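PDB 3NRG: TetR family transcriptional regulator from Chloroflexus aurantiacus, which probably binds regulatory DNA through an N-terminal helix-turn-helix and acts as a transcription factor, as members of the TetR family generally do. Local coordinates for residues Tyr113-Tyr117 / Thr169-Asn173; Leu175-Phe179 / Ala198-Ile203. All coordinates share one frame; numbering follows the deposited sequence. Where two conformers were deposited one is given.

Contact 1: residues Tyr113-Tyr117 / Thr169-Asn173; sequences YKALY and TELGN
Two tyrosine hydroxyls, those of Tyr113 and Tyr117, converge on the carboxylate of Glu170 in the all-helical C-terminal domain of this TetR-family fold. The pairing joins residues 113-117, on helix 106-114, to helix 157-179, and illustrates how one acidic group can collect two donors four residues apart in a neighbouring segment. The chain of Tyr113 can be followed outward. Its CB points at the other segment, and with CG anti to the backbone N (chi1 178°) the ring is carried toward helix 157-179. CD1 is the first ring atom to feel the partner, 3.9 Å from Asn173 ND2. Next comes CE1, which has ND2 over one face and the methyl CG2 of Thr169 near the ring plane. CZ again lies under ND2, at 3.5 Å, and the phenolic OH finally donates to Glu170 OE1 at 2.7 Å, on the syn lone pair of that oxygen. Ring and carboxylate planes stand 79° apart, so the acid meets the tyrosine edge crosswise, while Asn173 ND2 sits over one face, toward the rim, with its amide plane steep to the ring, and Tyr117 CE2 likewise over the opposite one. The ring is thereby held between two neighbours. Leu116 CD1 and Thr169 CG2 meet tip to tip at 3.8 Å, adding a small apolar patch beside the polar cluster; the Thr169 hydroxyl is turned back to Asn165 O in its own helix. Glu170 reaches both phenols because its chain bends at chi2 (-71°), and its OE2 receives Tyr117 OH at 2.7 Å, nearly along the C-O axis.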
loop_
_atom_site.group_PDB
_atom_site.type_symbol
_atom_site.label_atom_id
_atom_site.label_comp_id
_atom_site.label_asym_id
_atom_site.label_seq_id
_atom_site.Cartn_x
_atom_site.Cartn_y
_atom_site.Cartn_z
ATOM N N TYR A 113 -3.371 1.317 3.940
ATOM C CA TYR A 113 -2.628 1.464 5.193
ATOM C C TYR A 113 -3.578 1.627 6.381
ATOM O O TYR A 113 -3.344 1.019 7.433
ATOM C CB TYR A 113 -1.657 2.657 5.105
ATOM C CG TYR A 113 -0.882 2.922 6.383
ATOM C CD1 TYR A 113 0.234 2.161 6.716
ATOM C CD2 TYR A 113 -1.212 3.992 7.213
ATOM C CE1 TYR A 113 0.958 2.410 7.884
ATOM C CE2 TYR A 113 -0.491 4.255 8.379
ATOM C CZ TYR A 113 0.596 3.464 8.708
ATOM O OH TYR A 113 1.309 3.725 9.851
ATOM N N LYS A 114 -4.653 2.455 6.220
ATOM C CA LYS A 114 -5.627 2.684 7.290
ATOM C C LYS A 114 -6.409 1.405 7.625
ATOM O O LYS A 114 -6.790 1.209 8.774
ATOM C CB LYS A 114 -6.588 3.829 6.926
ATOM C CG LYS A 114 -6.008 5.223 7.145
ATOM C CD LYS A 114 -7.085 6.298 6.996
ATOM C CE LYS A 114 -6.601 7.654 7.442
ATOM N NZ LYS A 114 -7.692 8.652 7.443
ATOM N N ALA A 115 -6.611 0.512 6.620
ATOM C CA ALA A 115 -7.333 -0.758 6.801
ATOM C C ALA A 115 -6.640 -1.683 7.823
ATOM O O ALA A 115 -7.291 -2.555 8.402
ATOM C CB ALA A 115 -7.476 -1.473 5.463
ATOM N N LEU A 116 -5.318 -1.484 8.042
ATOM C CA LEU A 116 -4.536 -2.259 9.011
ATOM C C LEU A 116 -4.922 -1.931 10.463
ATOM O O LEU A 116 -4.723 -2.766 11.348
ATOM C CB LEU A 116 -3.033 -1.987 8.828
ATOM C CG LEU A 116 -2.388 -2.489 7.545
ATOM C CD1 LEU A 116 -1.059 -1.820 7.325
ATOM C CD2 LEU A 116 -2.234 -4.001 7.557
ATOM N N TYR A 117 -5.417 -0.700 10.715
ATOM C CA TYR A 117 -5.699 -0.231 12.072
ATOM C C TYR A 117 -7.173 0.108 12.313
ATOM O O TYR A 117 -7.709 -0.212 13.376
ATOM C CB TYR A 117 -4.802 0.985 12.418
ATOM C CG TYR A 117 -3.339 0.784 12.070
ATOM C CD1 TYR A 117 -2.502 0.029 12.889
ATOM C CD2 TYR A 117 -2.793 1.339 10.916
ATOM C CE1 TYR A 117 -1.167 -0.188 12.556
ATOM C CE2 TYR A 117 -1.457 1.134 10.576
ATOM C CZ TYR A 117 -0.645 0.373 11.403
ATOM O OH TYR A 117 0.671 0.176 11.076
ATOM N N THR A 169 6.121 -1.937 6.301
ATOM C CA THR A 169 4.857 -1.219 6.417
ATOM C C THR A 169 5.065 0.276 6.702
ATOM O O THR A 169 4.303 1.104 6.196
ATOM C CB THR A 169 3.985 -1.895 7.497
ATOM O OG1 THR A 169 3.689 -3.224 7.077
ATOM C CG2 THR A 169 2.697 -1.147 7.772
ATOM N N GLU A 170 6.088 0.619 7.513
ATOM C CA GLU A 170 6.270 1.985 7.991
ATOM C C GLU A 170 7.379 2.806 7.324
ATOM O O GLU A 170 7.396 4.029 7.502
ATOM C CB GLU A 170 6.441 1.999 9.519
ATOM C CG GLU A 170 5.277 1.384 10.282
ATOM C CD GLU A 170 3.984 2.181 10.294
ATOM O OE1 GLU A 170 4.007 3.382 9.937
ATOM O OE2 GLU A 170 2.951 1.609 10.705
ATOM N N LEU A 171 8.328 2.160 6.599
ATOM C CA LEU A 171 9.456 2.902 6.019
ATOM C C LEU A 171 9.064 4.064 5.098
ATOM O O LEU A 171 9.575 5.163 5.272
ATOM C CB LEU A 171 10.500 1.982 5.360
ATOM C CG LEU A 171 11.832 2.675 4.954
ATOM C CD1 LEU A 171 12.470 3.420 6.151
ATOM C CD2 LEU A 171 12.807 1.686 4.354
ATOM N N GLY A 172 8.143 3.817 4.166
ATOM C CA GLY A 172 7.671 4.825 3.219
ATOM C C GLY A 172 7.189 6.095 3.882
ATOM O O GLY A 172 7.612 7.193 3.508
ATOM N N ASN A 173 6.342 5.953 4.915
ATOM C CA ASN A 173 5.819 7.086 5.680
ATOM C C ASN A 173 6.937 7.848 6.374
ATOM O O ASN A 173 6.903 9.081 6.424
ATOM C CB ASN A 173 4.776 6.615 6.703
ATOM C CG ASN A 173 3.548 5.983 6.086
ATOM O OD1 ASN A 173 3.040 6.422 5.039
ATOM N ND2 ASN A 173 3.012 4.966 6.750
#

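Contact 2: residues Leu175-Phe179 / Ala198-Ile203; sequences LIERF and AMRRVI
Ala198 CB lies over one face of the Phe179 ring and Arg178 CG over the centre of the opposite face, so the ring is sandwiched between them; at its edge and in its plane is Val202 CG2. Ala198 makes a CH-pi contact, its CB 4.1 Å from the ring centroid and 28° off the normal, with CE1 as the nearest ring atom. Val202 CG2 comes within 3.9 Å of CZ. The Arg178 guanidinium, in turn, has Phe179 CZ over one of its faces, and the extended chain brings NH1 to 3.6 Å from Val202 CG2. The two methyls of Val202 thus divide their work: CG2 serves the ring and the arginine, whereas CG1, anti to the backbone N (chi1 174°), turns to Leu175 CD2 at 3.7 Å. Selenomethionine Met199 fills the middle. Its straight chain passes alongside Phe179, pointing the other way, with CG 3.8 Å from CD2 of Phe179, and ends with the methyl CE near Leu175 O and 4.1 Å from Leu175 CB. No hydrogen bond links the two segments; they are held by van der Waals packing, mostly of side chains. The segment axes stay 11.1 Å apart at their closest, and their N-to-C directions make an angle of 131°, an oblique crossing somewhat nearer to perpendicular than to antiparallel. Helix 87-104 is a third partner: Leu175 touches Ile99, Ile176 meets Gln102 and Phe103, and Met199 also reaches Phe103. Leu195, just before helix 196-214, packs on Phe179, where helix 157-179 ends.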
loop_
_atom_site.group_PDB
_atom_site.type_symbol
_atom_site.label_atom_id
_atom_site.label_comp_id
_atom_site.label_asym_id
_atom_site.label_seq_id
_atom_site.Cartn_x
_atom_site.Cartn_y
_atom_site.Cartn_z
ATOM N N LEU A 175 10.202 7.970 5.386
ATOM C CA LEU A 175 10.993 8.633 4.340
ATOM C C LEU A 175 10.383 9.983 3.985
ATOM O O LEU A 175 11.096 10.988 3.956
ATOM C CB LEU A 175 11.089 7.745 3.077
ATOM C CG LEU A 175 11.806 6.409 3.242
ATOM C CD1 LEU A 175 11.688 5.590 2.002
ATOM C CD2 LEU A 175 13.262 6.605 3.614
ATOM N N ILE A 176 9.042 10.014 3.774
ATOM C CA ILE A 176 8.284 11.236 3.473
ATOM C C ILE A 176 8.425 12.236 4.622
ATOM O O ILE A 176 8.785 13.389 4.395
ATOM C CB ILE A 176 6.786 10.899 3.182
ATOM C CG1 ILE A 176 6.643 10.086 1.879
ATOM C CG2 ILE A 176 5.935 12.169 3.128
ATOM C CD1 ILE A 176 5.284 9.379 1.715
ATOM N N GLU A 177 8.189 11.771 5.862
ATOM C CA GLU A 177 8.279 12.587 7.072
ATOM C C GLU A 177 9.673 13.225 7.216
ATOM O O GLU A 177 9.782 14.399 7.585
ATOM C CB GLU A 177 7.947 11.723 8.304
ATOM C CG GLU A 177 7.815 12.499 9.602
ATOM C CD GLU A 177 7.529 11.627 10.805
ATOM O OE1 GLU A 177 8.439 10.882 11.234
ATOM O OE2 GLU A 177 6.394 11.694 11.326
ATOM N N ARG A 178 10.726 12.462 6.885
ATOM C CA ARG A 178 12.105 12.906 7.022
ATOM C C ARG A 178 12.568 13.831 5.883
ATOM O O ARG A 178 13.238 14.832 6.153
ATOM C CB ARG A 178 13.046 11.692 7.151
ATOM C CG ARG A 178 14.474 12.061 7.495
ATOM C CD ARG A 178 15.369 10.852 7.558
ATOM N NE ARG A 178 16.768 11.231 7.775
ATOM C CZ ARG A 178 17.771 10.360 7.854
ATOM N NH1 ARG A 178 17.538 9.055 7.744
ATOM N NH2 ARG A 178 19.012 10.785 8.047
ATOM N N PHE A 179 12.261 13.474 4.615
ATOM C CA PHE A 179 12.795 14.202 3.462
ATOM C C PHE A 179 11.837 15.166 2.750
ATOM O O PHE A 179 12.303 16.154 2.170
ATOM C CB PHE A 179 13.447 13.237 2.465
ATOM C CG PHE A 179 14.546 12.387 3.059
ATOM C CD1 PHE A 179 15.802 12.925 3.320
ATOM C CD2 PHE A 179 14.336 11.039 3.329
ATOM C CE1 PHE A 179 16.819 12.137 3.868
ATOM C CE2 PHE A 179 15.359 10.247 3.870
ATOM C CZ PHE A 179 16.592 10.800 4.132
ATOM N N ALA A 198 18.816 10.315 -1.411
ATOM C CA ALA A 198 18.826 10.329 0.054
ATOM C C ALA A 198 17.995 9.171 0.618
ATOM O O ALA A 198 18.355 8.594 1.644
ATOM C CB ALA A 198 18.288 11.658 0.568
HETATM N N MSE A 199 16.881 8.838 -0.052
HETATM C CA MSE A 199 15.988 7.768 0.379
HETATM C C MSE A 199 16.601 6.378 0.182
HETATM O O MSE A 199 16.298 5.469 0.961
HETATM C CB MSE A 199 14.638 7.863 -0.346
HETATM C CG MSE A 199 13.781 9.038 0.111
HETATM SE SE MSE A 199 12.034 9.035 -0.731
HETATM C CE MSE A 199 11.285 10.579 0.140
ATOM N N ARG A 200 17.444 6.200 -0.871
ATOM C CA ARG A 200 18.059 4.899 -1.167
ATOM C C ARG A 200 19.104 4.478 -0.129
ATOM O O ARG A 200 19.171 3.296 0.220
ATOM C CB ARG A 200 18.620 4.828 -2.615
ATOM C CG ARG A 200 19.828 5.736 -2.896
ATOM C CD ARG A 200 20.611 5.274 -4.117
ATOM N NE ARG A 200 21.596 6.269 -4.554
ATOM C CZ ARG A 200 21.414 7.098 -5.581
ATOM N NH1 ARG A 200 20.287 7.059 -6.284
ATOM N NH2 ARG A 200 22.360 7.968 -5.917
ATOM N N ARG A 201 19.902 5.442 0.394
ATOM C CA ARG A 201 20.906 5.127 1.411
ATOM C C ARG A 201 20.250 4.689 2.710
ATOM O O ARG A 201 20.821 3.872 3.431
ATOM C CB ARG A 201 21.908 6.282 1.622
ATOM C CG ARG A 201 21.279 7.618 1.985
ATOM C CD ARG A 201 22.187 8.789 1.638
ATOM N NE ARG A 201 22.442 8.876 0.195
ATOM C CZ ARG A 201 22.987 9.930 -0.404
ATOM N NH1 ARG A 201 23.310 11.009 0.301
ATOM N NH2 ARG A 201 23.186 9.927 -1.715
ATOM N N VAL A 202 19.002 5.158 2.961
ATOM C CA VAL A 202 18.206 4.742 4.117
ATOM C C VAL A 202 17.713 3.300 3.882
ATOM O O VAL A 202 17.874 2.445 4.757
ATOM C CB VAL A 202 17.033 5.723 4.396
ATOM C CG1 VAL A 202 16.132 5.203 5.513
ATOM C CG2 VAL A 202 17.554 7.119 4.728
ATOM N N ILE A 203 17.182 3.021 2.668
ATOM C CA ILE A 203 16.731 1.682 2.280
ATOM C C ILE A 203 17.880 0.672 2.412
ATOM O O ILE A 203 17.682 -0.396 2.995
ATOM C CB ILE A 203 16.096 1.695 0.859
ATOM C CG1 ILE A 203 14.771 2.504 0.865
ATOM C CG2 ILE A 203 15.866 0.264 0.328
ATOM C CD1 ILE A 203 14.340 3.025 -0.504
#

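In the fold
Helix 157-179 is the element common to both contacts: contact 1 uses residues 169-173 and contact 2 residues 175-179, so the same helix meets the segment 113-117 first and helix 196-214 later. Their centres are about 16 Å apart, yet they touch through Leu171, whose CD2 lies 4.1 Å from Ile203 CG1 and whose CD1 is equally far from Val202 CG1. Contact 1 is a polar cluster near the surface, whereas contact 2 is apolar and partly buried; the centre of contact 1 lies about 7 Å, and that of contact 2 about 17 Å, from the centre of the chain. Helix 87-104 touches residues of both contacts, Leu171 and Asn173 among them.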